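PDB 4BXM: ERPC from Borrelia burgdorferi, which probably binds the host complement regulator factor H as an outer surface lipoprotein of the Lyme disease spirochaete. Local coordinates for residues T70-E75 with G90-S95; F22-K27 with Y145-E150. One frame throughout, in Å; residues are numbered along the deposited sequence.

Both contacts belong to one antiparallel sheet, but they join its strands in different ways. Contact 2 lies in the buried middle, where strands 21-29 and 142-148 are neighbours and pair directly through their backbones before a water takes over. In contact 1, partly buried, strand 67-74 runs at a steep angle to strand 90-93, an outermost strand of the sheet; Thr94 and Ser95 make the polar link to Ser73, while Phe72 and Leu74 pack on Phe92. The centres of the two contacts lie about 16 Å apart, on opposite sides of the chain's centre, yet the two touch where Phe71 CZ packs 3.6 Å from Tyr145 CZ.

Contact 1 (T70-E75 with G90-S95); sequences TFFSLE and GSFKTS
Ser73 O receives the amide of Ser95, N to O 2.8 Å, in a somewhat bent bond (148° at the hydrogen) whose donor is tilted out of the carbonyl plane. The Ser95 hydroxyl lies close to the same oxygen, OG to Ser73 O 3.0 Å, and it is hydrogen-bonded to the Ser73 hydroxyl, OG to OG 3.1 Å. Each OG is held between its own backbone N and carbonyl carbon, and there the two hydroxyls meet. Two residues beyond Ser73, a water bridges the two segments, accepting from Glu75 N and donating to Lys93 O. Strands 67-74 and 90-93 are not laddered side by side here: their axes run at 84°, and the chain through Thr94 and Ser95 crosses to strand 96-97, which pairs with 67-74 through Ser73 and Leu96. Beneath this polar seam the side chains of Phe72 and Phe92 cross at about a right angle. Their rings meet obliquely, planes at 46°, with CZ of Phe72 3.9 Å from CZ of Phe92. Leu74 reaches the Phe92 ring through one methyl, CD2 to CD2 4.0 Å, while Thr94 lays CG2 3.8 Å from CD1 of Phe72. Thr94 OG1 is hydrogen-bonded to Lys113 O, and Phe82 of helix 79-88 packs edge-to-face with Phe92.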
loop_
_atom_site.group_PDB
_atom_site.type_symbol
_atom_site.label_atom_id
_atom_site.label_comp_id
_atom_site.label_asym_id
_atom_site.label_seq_id
_atom_site.Cartn_x
_atom_site.Cartn_y
_atom_site.Cartn_z
ATOM N N THR A 70 -6.792 7.705 2.545
ATOM C CA THR A 70 -5.551 7.261 3.137
ATOM C C THR A 70 -5.564 5.745 3.289
ATOM O O THR A 70 -6.545 5.180 3.742
ATOM C CB THR A 70 -5.338 7.885 4.524
ATOM O OG1 THR A 70 -5.514 9.271 4.367
ATOM C CG2 THR A 70 -3.858 7.730 4.968
ATOM N N PHE A 71 -4.477 5.138 2.855
ATOM C CA PHE A 71 -4.223 3.727 2.964
ATOM C C PHE A 71 -3.340 3.467 4.184
ATOM O O PHE A 71 -3.696 2.710 5.034
ATOM C CB PHE A 71 -3.523 3.258 1.690
ATOM C CG PHE A 71 -3.369 1.771 1.555
ATOM C CD1 PHE A 71 -4.478 0.950 1.354
ATOM C CD2 PHE A 71 -2.126 1.214 1.438
ATOM C CE1 PHE A 71 -4.349 -0.439 1.177
ATOM C CE2 PHE A 71 -1.952 -0.169 1.218
ATOM C CZ PHE A 71 -3.080 -1.000 1.146
ATOM N N PHE A 72 -2.183 4.111 4.225
ATOM C CA PHE A 72 -1.351 4.175 5.430
ATOM C C PHE A 72 -0.434 5.350 5.391
ATOM O O PHE A 72 -0.189 5.930 4.299
ATOM C CB PHE A 72 -0.522 2.885 5.655
ATOM C CG PHE A 72 0.511 2.536 4.574
ATOM C CD1 PHE A 72 1.700 3.244 4.448
ATOM C CD2 PHE A 72 0.342 1.441 3.776
ATOM C CE1 PHE A 72 2.592 2.927 3.464
ATOM C CE2 PHE A 72 1.260 1.045 2.846
ATOM C CZ PHE A 72 2.414 1.766 2.703
ATOM N N SER A 73 0.174 5.629 6.539
ATOM C CA SER A 73 1.168 6.657 6.576
ATOM C C SER A 73 2.289 6.267 7.503
ATOM O O SER A 73 2.151 5.363 8.344
ATOM C CB SER A 73 0.471 8.013 6.956
ATOM O OG SER A 73 0.073 7.864 8.273
ATOM N N LEU A 74 3.410 6.955 7.399
ATOM C CA LEU A 74 4.569 6.652 8.247
ATOM C C LEU A 74 5.326 7.952 8.473
ATOM O O LEU A 74 5.315 8.862 7.641
ATOM C CB LEU A 74 5.512 5.618 7.559
ATOM C CG LEU A 74 5.999 5.944 6.128
ATOM C CD1 LEU A 74 7.504 6.052 6.021
ATOM C CD2 LEU A 74 5.477 4.830 5.199
ATOM N N GLU A 75 6.077 7.995 9.524
ATOM C CA GLU A 75 6.765 9.191 9.883
ATOM C C GLU A 75 8.179 9.239 9.310
ATOM O O GLU A 75 8.724 8.224 8.803
ATOM C CB GLU A 75 6.699 9.322 11.443
ATOM C CG GLU A 75 7.765 8.549 12.173
ATOM C CD GLU A 75 7.768 8.833 13.697
ATOM O OE1 GLU A 75 6.748 8.526 14.329
ATOM O OE2 GLU A 75 8.770 9.388 14.240
ATOM N N GLY A 90 11.941 -5.952 2.901
ATOM C CA GLY A 90 12.393 -5.496 4.237
ATOM C C GLY A 90 11.197 -5.202 5.114
ATOM O O GLY A 90 10.159 -5.799 4.932
ATOM N N SER A 91 11.287 -4.182 5.982
ATOM C CA SER A 91 10.155 -3.895 6.856
ATOM C C SER A 91 10.165 -2.389 7.209
ATOM O O SER A 91 11.193 -1.719 7.156
ATOM C CB SER A 91 10.167 -4.804 8.120
ATOM O OG SER A 91 11.288 -4.427 8.905
ATOM N N PHE A 92 8.984 -1.860 7.483
ATOM C CA PHE A 92 8.860 -0.492 8.018
ATOM C C PHE A 92 7.635 -0.449 8.911
ATOM O O PHE A 92 6.672 -1.248 8.779
ATOM C CB PHE A 92 8.808 0.594 6.899
ATOM C CG PHE A 92 7.672 0.394 5.963
ATOM C CD1 PHE A 92 7.760 -0.541 4.942
ATOM C CD2 PHE A 92 6.460 1.047 6.170
ATOM C CE1 PHE A 92 6.697 -0.743 4.096
ATOM C CE2 PHE A 92 5.375 0.797 5.360
ATOM C CZ PHE A 92 5.506 -0.087 4.309
ATOM N N LYS A 93 7.658 0.514 9.813
ATOM C CA LYS A 93 6.517 0.814 10.676
ATOM C C LYS A 93 5.657 1.969 10.148
ATOM O O LYS A 93 6.137 3.078 9.988
ATOM C CB LYS A 93 7.017 1.106 12.100
ATOM C CG LYS A 93 5.990 0.745 13.177
ATOM C CD LYS A 93 6.406 1.312 14.537
ATOM C CE LYS A 93 6.049 2.805 14.617
ATOM N NZ LYS A 93 6.825 3.536 15.670
ATOM N N THR A 94 4.367 1.724 9.985
ATOM C CA THR A 94 3.419 2.789 9.760
ATOM C C THR A 94 3.014 3.480 11.066
ATOM O O THR A 94 3.051 2.852 12.130
ATOM C CB THR A 94 2.210 2.197 9.046
ATOM O OG1 THR A 94 1.580 1.137 9.810
ATOM C CG2 THR A 94 2.720 1.580 7.740
ATOM N N SER A 95 2.602 4.745 10.997
ATOM C CA SER A 95 2.043 5.471 12.144
ATOM C C SER A 95 0.576 5.143 12.156
ATOM O O SER A 95 -0.045 4.803 13.188
ATOM C CB SER A 95 2.277 6.977 11.965
ATOM O OG SER A 95 2.015 7.306 10.595
HETATM O O HOH W 1 5.977 5.388 11.035
#

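Contact 2 (F22-K27 with Y145-E150); sequences FTVKIK and YAILLE
Ile26 meets Tyr145 and Ile147 with successive parts of its side chain. At the base, its CB is 4.2 Å from CG1 of Ile147. The next atom, CG1, lies anti to the backbone N (chi1 -176°) and packs 3.9 Å from the same Ile147 CG1, with the carbonyl oxygen of Ala146 also nearby. At the tip, CD1 comes 3.6 Å from CD1 of Tyr145, approaching the ring obliquely, and it also touches the CD1 methyl of Ile147. On the other branch of Ile147, CG2 meets CG2 of Val24 at 3.7 Å, the two side chains crossing at about a right angle.

Beside Ile26, the backbones of Lys27 and Ala146 form an antiparallel hydrogen-bonded pair: Lys27 N gives to Ala146 O at 2.7 Å, and Ala146 N gives back to Lys27 O at 2.6 Å. Lys27 O also receives a CA-H...O contact from Tyr145. Strands 21-29 and 142-148 are neighbours in the antiparallel sheet, so the contact brings the first and last strands of the chain together. Toward the start of helix 149-156 they diverge, their axes at 147°, and a water donates to Lys25 O and accepts from Leu148 N, the residue at the helix N-cap. Leu152 and Asp151 of that helix touch Ile147 and Val24. Lys27 directs its ammonium to a salt bridge with Asp37 on strand 35-45, while Tyr145 OH is hydrogen-bonded to Glu103.

Direct amide bonds thus join the strands at Lys27 and Ala146, and a water links them where they part; Val24, Ile26 and Ile147 add mainly apolar contacts, which suits their burial, with CG1 of Ile26 and CG2 of Ile147 also lying against backbone carbonyl oxygens.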
loop_
_atom_site.group_PDB
_atom_site.type_symbol
_atom_site.label_atom_id
_atom_site.label_comp_id
_atom_site.label_asym_id
_atom_site.label_seq_id
_atom_site.Cartn_x
_atom_site.Cartn_y
_atom_site.Cartn_z
ATOM N N PHE A 22 3.712 10.087 -6.623
ATOM C CA PHE A 22 3.633 9.194 -7.806
ATOM C C PHE A 22 2.522 8.179 -7.539
ATOM O O PHE A 22 2.034 8.026 -6.391
ATOM C CB PHE A 22 4.998 8.582 -8.116
ATOM C CG PHE A 22 5.483 7.602 -7.067
ATOM C CD1 PHE A 22 4.974 6.281 -7.039
ATOM C CD2 PHE A 22 6.355 7.987 -6.091
ATOM C CE1 PHE A 22 5.393 5.391 -6.032
ATOM C CE2 PHE A 22 6.795 7.088 -5.113
ATOM C CZ PHE A 22 6.296 5.790 -5.076
ATOM N N THR A 23 2.124 7.495 -8.583
ATOM C CA THR A 23 0.952 6.670 -8.566
ATOM C C THR A 23 1.385 5.347 -9.135
ATOM O O THR A 23 2.125 5.296 -10.152
ATOM C CB THR A 23 -0.197 7.341 -9.349
ATOM O OG1 THR A 23 -0.619 8.498 -8.627
ATOM C CG2 THR A 23 -1.389 6.449 -9.466
ATOM N N VAL A 24 1.007 4.271 -8.440
ATOM C CA VAL A 24 1.269 2.923 -8.943
ATOM C C VAL A 24 0.024 2.122 -8.794
ATOM O O VAL A 24 -0.782 2.378 -7.906
ATOM C CB VAL A 24 2.488 2.190 -8.261
ATOM C CG1 VAL A 24 3.802 2.854 -8.613
ATOM C CG2 VAL A 24 2.320 2.004 -6.724
ATOM N N LYS A 25 -0.139 1.128 -9.686
ATOM C CA LYS A 25 -1.241 0.205 -9.654
ATOM C C LYS A 25 -0.986 -0.774 -8.518
ATOM O O LYS A 25 0.161 -1.191 -8.256
ATOM C CB LYS A 25 -1.373 -0.557 -10.957
ATOM C CG LYS A 25 -1.724 0.371 -12.116
ATOM C CD LYS A 25 -2.786 -0.264 -12.978
ATOM C CE LYS A 25 -3.150 0.610 -14.172
ATOM N NZ LYS A 25 -2.254 0.244 -15.296
ATOM N N ILE A 26 -2.061 -1.117 -7.836
ATOM C CA ILE A 26 -1.916 -2.027 -6.736
ATOM C C ILE A 26 -2.879 -3.160 -6.894
ATOM O O ILE A 26 -4.028 -2.953 -7.176
ATOM C CB ILE A 26 -2.121 -1.382 -5.393
ATOM C CG1 ILE A 26 -1.852 -2.399 -4.257
ATOM C CG2 ILE A 26 -3.494 -0.779 -5.253
ATOM C CD1 ILE A 26 -1.729 -1.678 -2.936
ATOM N N LYS A 27 -2.359 -4.342 -6.703
ATOM C CA LYS A 27 -3.191 -5.572 -6.742
ATOM C C LYS A 27 -3.386 -6.165 -5.359
ATOM O O LYS A 27 -2.448 -6.090 -4.504
ATOM C CB LYS A 27 -2.470 -6.628 -7.558
ATOM C CG LYS A 27 -2.372 -6.374 -9.027
ATOM C CD LYS A 27 -1.398 -7.417 -9.604
ATOM C CE LYS A 27 -1.027 -7.186 -11.042
ATOM N NZ LYS A 27 -2.251 -7.172 -11.888
ATOM N N TYR A 145 -1.161 -7.757 -0.543
ATOM C CA TYR A 145 -1.141 -6.743 -1.569
ATOM C C TYR A 145 0.081 -6.987 -2.416
ATOM O O TYR A 145 1.073 -7.468 -1.920
ATOM C CB TYR A 145 -1.126 -5.281 -1.017
ATOM C CG TYR A 145 -2.419 -4.864 -0.392
ATOM C CD1 TYR A 145 -3.444 -4.354 -1.167
ATOM C CD2 TYR A 145 -2.625 -4.963 0.960
ATOM C CE1 TYR A 145 -4.664 -4.009 -0.610
ATOM C CE2 TYR A 145 -3.802 -4.557 1.524
ATOM C CZ TYR A 145 -4.828 -4.073 0.742
ATOM O OH TYR A 145 -6.073 -3.727 1.244
ATOM N N ALA A 146 0.010 -6.579 -3.686
ATOM C CA ALA A 146 1.193 -6.575 -4.569
ATOM C C ALA A 146 1.245 -5.399 -5.518
ATOM O O ALA A 146 0.213 -4.864 -5.996
ATOM C CB ALA A 146 1.298 -7.888 -5.342
ATOM N N ILE A 147 2.471 -4.985 -5.760
ATOM C CA ILE A 147 2.754 -3.814 -6.590
ATOM C C ILE A 147 3.961 -4.132 -7.440
ATOM O O ILE A 147 4.981 -4.583 -6.937
ATOM C CB ILE A 147 3.154 -2.553 -5.757
ATOM C CG1 ILE A 147 1.975 -2.062 -4.948
ATOM C CG2 ILE A 147 3.632 -1.477 -6.703
ATOM C CD1 ILE A 147 2.274 -1.200 -3.734
ATOM N N LEU A 148 3.924 -3.767 -8.705
ATOM C CA LEU A 148 5.071 -4.048 -9.555
ATOM C C LEU A 148 6.391 -3.457 -9.066
ATOM O O LEU A 148 6.546 -2.291 -8.779
ATOM C CB LEU A 148 4.768 -3.597 -11.006
ATOM C CG LEU A 148 5.642 -4.150 -12.123
ATOM C CD1 LEU A 148 5.529 -5.681 -12.217
ATOM C CD2 LEU A 148 5.191 -3.502 -13.432
ATOM N N LEU A 149 7.388 -4.287 -8.982
ATOM C CA LEU A 149 8.641 -3.888 -8.397
ATOM C C LEU A 149 9.329 -2.780 -9.174
ATOM O O LEU A 149 9.950 -1.875 -8.572
ATOM C CB LEU A 149 9.560 -5.108 -8.273
ATOM C CG LEU A 149 10.995 -4.741 -7.879
ATOM C CD1 LEU A 149 11.076 -4.075 -6.522
ATOM C CD2 LEU A 149 11.802 -6.010 -7.904
ATOM N N GLU A 150 9.200 -2.825 -10.512
ATOM C CA GLU A 150 9.858 -1.818 -11.355
ATOM C C GLU A 150 9.233 -0.487 -11.237
ATOM O O GLU A 150 9.938 0.474 -11.231
ATOM C CB GLU A 150 9.875 -2.251 -12.826
ATOM C CG GLU A 150 11.168 -3.037 -13.091
ATOM C CD GLU A 150 12.412 -2.188 -12.791
ATOM O OE1 GLU A 150 12.445 -1.035 -13.295
ATOM O OE2 GLU A 150 13.324 -2.645 -12.044
HETATM O O HOH W 2 2.142 -2.089 -9.857
#